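Local coordinates for aminoglycoside N(3)-acetyltransferase, AAC(3)-IVa (Escherichia coli, PDB 6MN3), which catalyses transfer of an acetyl group from acetyl-CoA to the 3-amino group of 2-deoxystreptamine antibiotics, probably conferring resistance to drugs such as gentamicin and apramycin, at residues A[31-36]-A[41-46]; A[124-129]-A[151-156]; A[237-242]-A[254-259]. All coordinates share one frame; numbering follows the deposited sequence.

The three contacts follow one another along the chain without interleaving. Interaction 1 lies near the edge of the molecule, where strand 26-31 of the central mixed sheet gives way to helices 33-36 and 42-54. Interaction 2 lies closer to the middle, where the loop 124-129 meets the start of helix 154-161, and its centre is 24 Å from that of interaction 1. Interaction 3 packs the C-terminal helix 250-257 beside the zinc site, its centre 35 Å from that of interaction 1 and on the opposite side of the chain's centre. Interactions 2 and 3 touch through Leu155 and Phe241, so that the probable catalytic region packs against the loop leading to the zinc site.

Interaction 1 (A[31-36]-A[41-46]); sequences SSFRSV and DGPLGL
Ser32 O receives two backbone N-H groups, that of Ser35 at 3.0 Å (N to O) and, weakly, that of Val36, and these bonds close the short helix 33-36 whose residues Phe33 and Val36 meet Pro43 and Leu46. Serine suits this N-cap position because its short side chain can turn back: Ser32 OG also accepts a weak capping bond from Ser35 N. Across the contact itself the interactions are apolar. The Phe33 side chain is directed away from its own amide, with CG anti to the backbone N (chi1 -177°), and reaches the first turn of helix 42-54. There Pro43 CG stands over the centre of one face of the Phe33 ring, 3.8 Å from its centroid and 12° off the normal, a CH-pi contact. Farther out on the ring, Phe33 CE1 comes within 3.5 Å of Pro43 N, and Phe33 CZ within 3.6 Å of Pro43 CD. Proline is at home in a first helical turn, where a backbone N-H is not needed for helical bonding, and Gly42 before it takes a positive phi (67°) that is easy without a beta carbon. Leu46, one turn on, puts CD2 at the edge of the phenylalanine ring, 4.4 Å from Phe33 CD1, and its branched end also meets Val36. The contact sits in the beta-alpha-beta unit that runs from strand 26-31 through helix 42-54 to parallel strand 59-63; Phe33 and Leu46 both touch Val87 of helix 86-91, while Val36 and Leu46 rest on Leu145 of strand 141-145.

Interaction 2 (A[124-129]-A[151-156]); sequences PPHSPA and ANTTLH
The start of helix 154-161 carries His156, a member of a probable Cys-His-Glu catalytic triad with Cys192 and Glu159, and the loop residue His126 packs against this helix start through His156 and Thr153. The shared surface is small, and no hydrogen bond crosses it. Thr153 covers one face of the ring: its methyl CG2 stands over the centre of the His126 imidazole, 3.3 Å from the centroid and only 8° off the normal, as a short CH-pi contact. With OG1 beside the backbone N (chi1 -65°), the methyl CG2 falls anti to that N and faces the ring, so a small beta-branched residue fits well here. His156 approaches from another direction. His156 CB lies 3.3 Å from His126 ND1, and the two imidazoles, with centroids 5.4 Å apart and planes at 37°, are turned obliquely to one another. A weak hydrogen bond joins His156 ND1 and Glu159 OE1, and His156 touches Cys192, consistent with a charge relay, while Phe195 meets its ring edge-to-face. Its side chain is about 11 Å from the zinc ion, well beyond coordinating distance. Each segment is shaped by a local bond: Ser127 OG accepts from Ala129 N at 3.1 Å in an ST turn, and Asn152 OD1 takes a weak capping bond from Thr154 N ahead of the helix. On the side of the His126 ring away from Thr153, Pro125 CB lies 4.0 Å above the plane, offset toward the rim, so the imidazole sits between a threonine methyl and a proline ring.

Interaction 3 (A[237-242]-A[254-259]); sequences DPLIFL and AARQSI
A guanidinium group packed on leucine carbons is the unusual feature here: Arg256, on the C-terminal helix 250-257 beside the zinc site, has Leu242 CB over one face of its guanidinium, while Leu239 CD1 comes in obliquely at Arg256 NH1, 3.4 Å away. The leucines belong to two overlapping type I beta turns, Asp237 to Ile240 and Leu239 to Leu242, which bring both side chains to the helix. Arg256 leaves the helix with CG anti to the backbone N, then bends at chi2 (103°) and chi3 (60°), and this folded chain carries the flat group back over the loop. Arginine suits a partly exposed place like this, since its plane can cover apolar carbons while NH2 still reaches a polar partner, weakly, at the backbone O of His243, whose side chain is a zinc ligand. Deeper in, Leu242 CD2 packs on Ala255 CB at 4.1 Å, where the small alanine lets helix and loop draw close, and the leucine also borders Cys252, another zinc ligand. The loop is further shaped by an Asx turn, in which Asp237 OD1 accepts from Leu239 N at 2.8 Å.

Interaction 1 (A[31-36]-A[41-46])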
loop_
_atom_site.group_PDB
_atom_site.type_symbol
_atom_site.label_atom_id
_atom_site.label_comp_id
_atom_site.label_asym_id
_atom_site.label_seq_id
_atom_site.Cartn_x
_atom_site.Cartn_y
_atom_site.Cartn_z
ATOM N N SER A 31 -5.663 -0.124 4.027
ATOM C CA SER A 31 -6.821 0.048 4.891
ATOM C C SER A 31 -6.636 -0.676 6.216
ATOM O O SER A 31 -5.882 -1.649 6.322
ATOM C CB SER A 31 -8.098 -0.458 4.213
ATOM O OG SER A 31 -8.002 -1.843 3.933
ATOM N N SER A 32 -7.342 -0.176 7.226
ATOM C CA SER A 32 -7.526 -0.856 8.506
ATOM C C SER A 32 -9.027 -0.847 8.777
ATOM O O SER A 32 -9.589 0.196 9.126
ATOM C CB SER A 32 -6.756 -0.172 9.625
ATOM O OG SER A 32 -7.421 -0.346 10.864
ATOM N N PHE A 33 -9.675 -2.003 8.607
ATOM C CA PHE A 33 -11.127 -2.055 8.744
ATOM C C PHE A 33 -11.576 -1.695 10.153
ATOM O O PHE A 33 -12.686 -1.183 10.335
ATOM C CB PHE A 33 -11.653 -3.437 8.360
ATOM C CG PHE A 33 -13.151 -3.544 8.407
ATOM C CD1 PHE A 33 -13.933 -2.926 7.445
ATOM C CD2 PHE A 33 -13.778 -4.247 9.422
ATOM C CE1 PHE A 33 -15.310 -3.014 7.488
ATOM C CE2 PHE A 33 -15.158 -4.338 9.471
ATOM C CZ PHE A 33 -15.923 -3.721 8.502
ATOM N N ARG A 34 -10.732 -1.950 11.158
ATOM C CA ARG A 34 -11.077 -1.569 12.524
ATOM C C ARG A 34 -11.303 -0.069 12.647
ATOM O O ARG A 34 -12.136 0.371 13.448
ATOM C CB ARG A 34 -9.977 -2.015 13.488
ATOM C CG ARG A 34 -9.809 -3.522 13.592
ATOM C CD ARG A 34 -8.812 -3.881 14.677
ATOM N NE ARG A 34 -7.467 -3.410 14.354
ATOM C CZ ARG A 34 -6.580 -3.008 15.260
ATOM N NH1 ARG A 34 -6.893 -3.015 16.550
ATOM N NH2 ARG A 34 -5.378 -2.596 14.877
ATOM N N SER A 35 -10.577 0.730 11.863
ATOM C CA SER A 35 -10.754 2.176 11.913
ATOM C C SER A 35 -12.030 2.616 11.205
ATOM O O SER A 35 -12.679 3.576 11.638
ATOM C CB SER A 35 -9.539 2.866 11.296
ATOM O OG SER A 35 -9.620 4.272 11.447
ATOM N N VAL A 36 -12.408 1.932 10.125
ATOM C CA VAL A 36 -13.578 2.342 9.355
ATOM C C VAL A 36 -14.860 1.862 10.024
ATOM O O VAL A 36 -15.869 2.575 10.039
ATOM C CB VAL A 36 -13.460 1.819 7.914
ATOM C CG1 VAL A 36 -14.626 2.306 7.080
ATOM C CG2 VAL A 36 -12.140 2.253 7.302
ATOM N N ASP A 41 -23.080 -3.898 6.088
ATOM C CA ASP A 41 -22.586 -4.904 5.145
ATOM C C ASP A 41 -21.079 -5.130 5.266
ATOM O O ASP A 41 -20.520 -5.889 4.461
ATOM C CB ASP A 41 -22.936 -4.582 3.683
ATOM C CG ASP A 41 -24.416 -4.745 3.390
ATOM O OD1 ASP A 41 -25.009 -5.745 3.849
ATOM O OD2 ASP A 41 -24.990 -3.871 2.710
ATOM N N GLY A 42 -20.405 -4.508 6.232
ATOM C CA GLY A 42 -19.061 -4.889 6.602
ATOM C C GLY A 42 -17.999 -4.629 5.550
ATOM O O GLY A 42 -18.108 -3.715 4.727
ATOM N N PRO A 43 -16.936 -5.444 5.568
ATOM C CA PRO A 43 -15.808 -5.204 4.646
ATOM C C PRO A 43 -16.191 -5.264 3.176
ATOM O O PRO A 43 -15.691 -4.457 2.382
ATOM C CB PRO A 43 -14.811 -6.313 5.020
ATOM C CG PRO A 43 -15.198 -6.738 6.409
ATOM C CD PRO A 43 -16.684 -6.577 6.477
ATOM N N LEU A 44 -17.046 -6.213 2.783
ATOM C CA LEU A 44 -17.540 -6.242 1.408
ATOM C C LEU A 44 -18.260 -4.953 1.051
ATOM O O LEU A 44 -18.156 -4.468 -0.083
ATOM C CB LEU A 44 -18.471 -7.432 1.194
ATOM C CG LEU A 44 -18.063 -8.783 1.756
ATOM C CD1 LEU A 44 -19.287 -9.704 1.880
ATOM C CD2 LEU A 44 -16.997 -9.378 0.850
ATOM N N GLY A 45 -19.010 -4.394 2.002
ATOM C CA GLY A 45 -19.660 -3.121 1.752
ATOM C C GLY A 45 -18.664 -2.007 1.496
ATOM O O GLY A 45 -18.890 -1.139 0.648
ATOM N N LEU A 46 -17.544 -2.018 2.221
ATOM C CA LEU A 46 -16.496 -1.038 1.961
ATOM C C LEU A 46 -15.875 -1.252 0.587
ATOM O O LEU A 46 -15.590 -0.286 -0.129
ATOM C CB LEU A 46 -15.427 -1.110 3.052
ATOM C CG LEU A 46 -14.210 -0.207 2.848
ATOM C CD1 LEU A 46 -14.641 1.252 2.773
ATOM C CD2 LEU A 46 -13.201 -0.416 3.960
#

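Interaction 2 (A[124-129]-A[151-156])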
loop_
_atom_site.group_PDB
_atom_site.type_symbol
_atom_site.label_atom_id
_atom_site.label_comp_id
_atom_site.label_asym_id
_atom_site.label_seq_id
_atom_site.Cartn_x
_atom_site.Cartn_y
_atom_site.Cartn_z
ATOM N N PRO A 124 14.058 -5.802 -4.754
ATOM C CA PRO A 124 13.175 -5.827 -3.578
ATOM C C PRO A 124 11.686 -5.858 -3.940
ATOM O O PRO A 124 11.347 -5.605 -5.096
ATOM C CB PRO A 124 13.536 -4.523 -2.848
ATOM C CG PRO A 124 14.906 -4.196 -3.314
ATOM C CD PRO A 124 14.921 -4.610 -4.750
ATOM N N PRO A 125 10.820 -6.172 -2.970
ATOM C CA PRO A 125 9.391 -6.342 -3.290
ATOM C C PRO A 125 8.743 -5.139 -3.957
ATOM O O PRO A 125 7.771 -5.316 -4.703
ATOM C CB PRO A 125 8.764 -6.625 -1.918
ATOM C CG PRO A 125 9.863 -7.243 -1.131
ATOM C CD PRO A 125 11.119 -6.557 -1.578
ATOM N N HIS A 126 9.238 -3.926 -3.721
ATOM C CA HIS A 126 8.588 -2.740 -4.269
ATOM C C HIS A 126 9.493 -2.023 -5.263
ATOM O O HIS A 126 9.681 -0.805 -5.184
ATOM C CB HIS A 126 8.167 -1.807 -3.135
ATOM C CG HIS A 126 7.415 -2.502 -2.043
ATOM N ND1 HIS A 126 7.692 -2.309 -0.707
ATOM C CD2 HIS A 126 6.408 -3.405 -2.093
ATOM C CE1 HIS A 126 6.880 -3.055 0.020
ATOM N NE2 HIS A 126 6.090 -3.730 -0.796
ATOM N N SER A 127 10.040 -2.778 -6.210
ATOM C CA SER A 127 10.952 -2.257 -7.216
ATOM C C SER A 127 10.176 -1.512 -8.297
ATOM O O SER A 127 8.942 -1.517 -8.310
ATOM C CB SER A 127 11.758 -3.411 -7.808
ATOM O OG SER A 127 11.008 -4.093 -8.798
ATOM N N PRO A 128 10.873 -0.842 -9.222
ATOM C CA PRO A 128 10.176 -0.225 -10.364
ATOM C C PRO A 128 9.435 -1.214 -11.254
ATOM O O PRO A 128 8.716 -0.777 -12.164
ATOM C CB PRO A 128 11.306 0.472 -11.131
ATOM C CG PRO A 128 12.314 0.783 -10.088
ATOM C CD PRO A 128 12.262 -0.356 -9.109
ATOM N N ALA A 129 9.587 -2.520 -11.034
ATOM C CA ALA A 129 8.835 -3.533 -11.763
ATOM C C ALA A 129 7.783 -4.210 -10.889
ATOM O O ALA A 129 7.379 -5.340 -11.171
ATOM C CB ALA A 129 9.783 -4.575 -12.356
ATOM N N ALA A 151 2.356 2.678 6.454
ATOM C CA ALA A 151 1.835 1.663 5.550
ATOM C C ALA A 151 1.831 2.116 4.096
ATOM O O ALA A 151 1.421 1.345 3.222
ATOM C CB ALA A 151 0.418 1.261 5.969
ATOM N N ASN A 152 2.271 3.345 3.818
ATOM C CA ASN A 152 2.333 3.856 2.453
ATOM C C ASN A 152 3.436 3.152 1.674
ATOM O O ASN A 152 4.569 3.640 1.610
ATOM C CB ASN A 152 2.559 5.370 2.457
ATOM C CG ASN A 152 2.331 6.000 1.096
ATOM O OD1 ASN A 152 2.187 5.305 0.090
ATOM N ND2 ASN A 152 2.294 7.329 1.059
ATOM N N THR A 153 3.101 2.008 1.069
ATOM C CA THR A 153 4.097 1.189 0.385
ATOM C C THR A 153 4.808 1.962 -0.721
ATOM O O THR A 153 5.986 1.703 -1.000
ATOM C CB THR A 153 3.424 -0.068 -0.173
ATOM O OG1 THR A 153 2.948 -0.874 0.911
ATOM C CG2 THR A 153 4.389 -0.887 -1.007
ATOM N N THR A 154 4.123 2.928 -1.342
ATOM C CA THR A 154 4.736 3.709 -2.413
ATOM C C THR A 154 6.006 4.413 -1.944
ATOM O O THR A 154 6.916 4.654 -2.748
ATOM C CB THR A 154 3.722 4.716 -2.965
ATOM O OG1 THR A 154 2.588 4.012 -3.490
ATOM C CG2 THR A 154 4.332 5.564 -4.075
ATOM N N LEU A 155 6.103 4.721 -0.649
ATOM C CA LEU A 155 7.326 5.320 -0.125
ATOM C C LEU A 155 8.515 4.375 -0.253
ATOM O O LEU A 155 9.642 4.827 -0.486
ATOM C CB LEU A 155 7.125 5.733 1.332
ATOM C CG LEU A 155 6.305 7.011 1.523
ATOM C CD1 LEU A 155 6.098 7.314 2.998
ATOM C CD2 LEU A 155 6.975 8.183 0.818
ATOM N N HIS A 156 8.288 3.066 -0.110
ATOM C CA HIS A 156 9.365 2.104 -0.326
ATOM C C HIS A 156 9.852 2.143 -1.769
ATOM O O HIS A 156 11.047 1.971 -2.036
ATOM C CB HIS A 156 8.898 0.698 0.042
ATOM C CG HIS A 156 8.950 0.406 1.508
ATOM N ND1 HIS A 156 10.131 0.370 2.218
ATOM C CD2 HIS A 156 7.967 0.132 2.398
ATOM C CE1 HIS A 156 9.873 0.087 3.482
ATOM N NE2 HIS A 156 8.567 -0.062 3.618
#

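Interaction 3 (A[237-242]-A[254-259])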
loop_
_atom_site.group_PDB
_atom_site.type_symbol
_atom_site.label_atom_id
_atom_site.label_comp_id
_atom_site.label_asym_id
_atom_site.label_seq_id
_atom_site.Cartn_x
_atom_site.Cartn_y
_atom_site.Cartn_z
ATOM N N ASP A 237 18.730 13.939 2.093
ATOM C CA ASP A 237 19.195 13.004 3.116
ATOM C C ASP A 237 18.785 11.600 2.691
ATOM O O ASP A 237 17.606 11.228 2.809
ATOM C CB ASP A 237 18.629 13.349 4.493
ATOM C CG ASP A 237 19.371 12.655 5.626
ATOM O OD1 ASP A 237 19.826 11.506 5.441
ATOM O OD2 ASP A 237 19.497 13.261 6.710
ATOM N N PRO A 238 19.723 10.796 2.187
ATOM C CA PRO A 238 19.388 9.403 1.851
ATOM C C PRO A 238 18.928 8.587 3.046
ATOM O O PRO A 238 18.257 7.565 2.858
ATOM C CB PRO A 238 20.700 8.855 1.268
ATOM C CG PRO A 238 21.470 10.067 0.843
ATOM C CD PRO A 238 21.110 11.136 1.829
ATOM N N LEU A 239 19.263 9.004 4.267
ATOM C CA LEU A 239 18.847 8.317 5.483
ATOM C C LEU A 239 17.786 9.107 6.245
ATOM O O LEU A 239 17.755 9.084 7.478
ATOM C CB LEU A 239 20.055 8.042 6.378
ATOM C CG LEU A 239 21.307 7.530 5.663
ATOM C CD1 LEU A 239 22.451 7.337 6.646
ATOM C CD2 LEU A 239 21.014 6.237 4.915
ATOM N N ILE A 240 16.913 9.811 5.520
ATOM C CA ILE A 240 15.882 10.619 6.168
ATOM C C ILE A 240 14.865 9.736 6.882
ATOM O O ILE A 240 14.327 10.116 7.931
ATOM C CB ILE A 240 15.210 11.545 5.134
ATOM C CG1 ILE A 240 14.114 12.392 5.785
ATOM C CG2 ILE A 240 14.638 10.741 3.973
ATOM C CD1 ILE A 240 14.641 13.550 6.599
ATOM N N PHE A 241 14.594 8.548 6.347
ATOM C CA PHE A 241 13.618 7.632 6.918
ATOM C C PHE A 241 14.195 6.749 8.017
ATOM O O PHE A 241 13.470 5.909 8.559
ATOM C CB PHE A 241 13.023 6.747 5.816
ATOM C CG PHE A 241 12.163 7.492 4.834
ATOM C CD1 PHE A 241 11.329 8.514 5.257
ATOM C CD2 PHE A 241 12.184 7.165 3.488
ATOM C CE1 PHE A 241 10.533 9.196 4.354
ATOM C CE2 PHE A 241 11.392 7.843 2.582
ATOM C CZ PHE A 241 10.566 8.861 3.015
ATOM N N LEU A 242 15.471 6.911 8.357
ATOM C CA LEU A 242 16.128 6.079 9.357
ATOM C C LEU A 242 16.114 6.778 10.708
ATOM O O LEU A 242 16.494 7.951 10.812
ATOM C CB LEU A 242 17.569 5.766 8.950
ATOM C CG LEU A 242 17.788 4.828 7.763
ATOM C CD1 LEU A 242 19.215 4.305 7.776
ATOM C CD2 LEU A 242 16.786 3.680 7.780
ATOM N N ALA A 254 19.692 -1.640 12.109
ATOM C CA ALA A 254 20.093 -2.746 11.246
ATOM C C ALA A 254 20.298 -2.276 9.811
ATOM O O ALA A 254 21.231 -2.722 9.133
ATOM C CB ALA A 254 19.052 -3.863 11.304
ATOM N N ALA A 255 19.435 -1.376 9.332
ATOM C CA ALA A 255 19.609 -0.831 7.990
ATOM C C ALA A 255 20.842 0.059 7.915
ATOM O O ALA A 255 21.538 0.081 6.892
ATOM C CB ALA A 255 18.359 -0.057 7.570
ATOM N N ARG A 256 21.133 0.793 8.990
ATOM C CA ARG A 256 22.323 1.639 9.015
ATOM C C ARG A 256 23.595 0.807 8.900
ATOM O O ARG A 256 24.572 1.239 8.276
ATOM C CB ARG A 256 22.341 2.475 10.294
ATOM C CG ARG A 256 23.534 3.410 10.423
ATOM C CD ARG A 256 23.149 4.845 10.106
ATOM N NE ARG A 256 22.107 5.338 11.003
ATOM C CZ ARG A 256 21.577 6.555 10.934
ATOM N NH1 ARG A 256 21.991 7.409 10.008
ATOM N NH2 ARG A 256 20.631 6.918 11.788
ATOM N N GLN A 257 23.596 -0.393 9.487
ATOM C CA GLN A 257 24.791 -1.233 9.477
ATOM C C GLN A 257 25.194 -1.609 8.056
ATOM O O GLN A 257 26.367 -1.504 7.682
ATOM C CB GLN A 257 24.554 -2.492 10.313
ATOM C CG GLN A 257 24.485 -2.249 11.810
ATOM C CD GLN A 257 24.116 -3.501 12.582
ATOM O OE1 GLN A 257 23.580 -4.457 12.019
ATOM N NE2 GLN A 257 24.399 -3.502 13.879
ATOM N N SER A 258 24.228 -2.046 7.247
ATOM C CA SER A 258 24.515 -2.475 5.882
ATOM C C SER A 258 24.710 -1.281 4.956
ATOM O O SER A 258 24.148 -1.248 3.856
ATOM C CB SER A 258 23.396 -3.376 5.358
ATOM O OG SER A 258 23.334 -4.590 6.086
ATOM N N ILE A 259 25.505 -0.307 5.393
ATOM C CA ILE A 259 25.831 0.879 4.605
ATOM C C ILE A 259 24.571 1.603 4.140
ATOM O O ILE A 259 24.095 2.528 4.797
ATOM C CB ILE A 259 26.728 0.514 3.406
ATOM C CG1 ILE A 259 28.068 -0.042 3.897
ATOM C CG2 ILE A 259 26.942 1.724 2.513
ATOM C CD1 ILE A 259 28.657 -1.103 2.995
#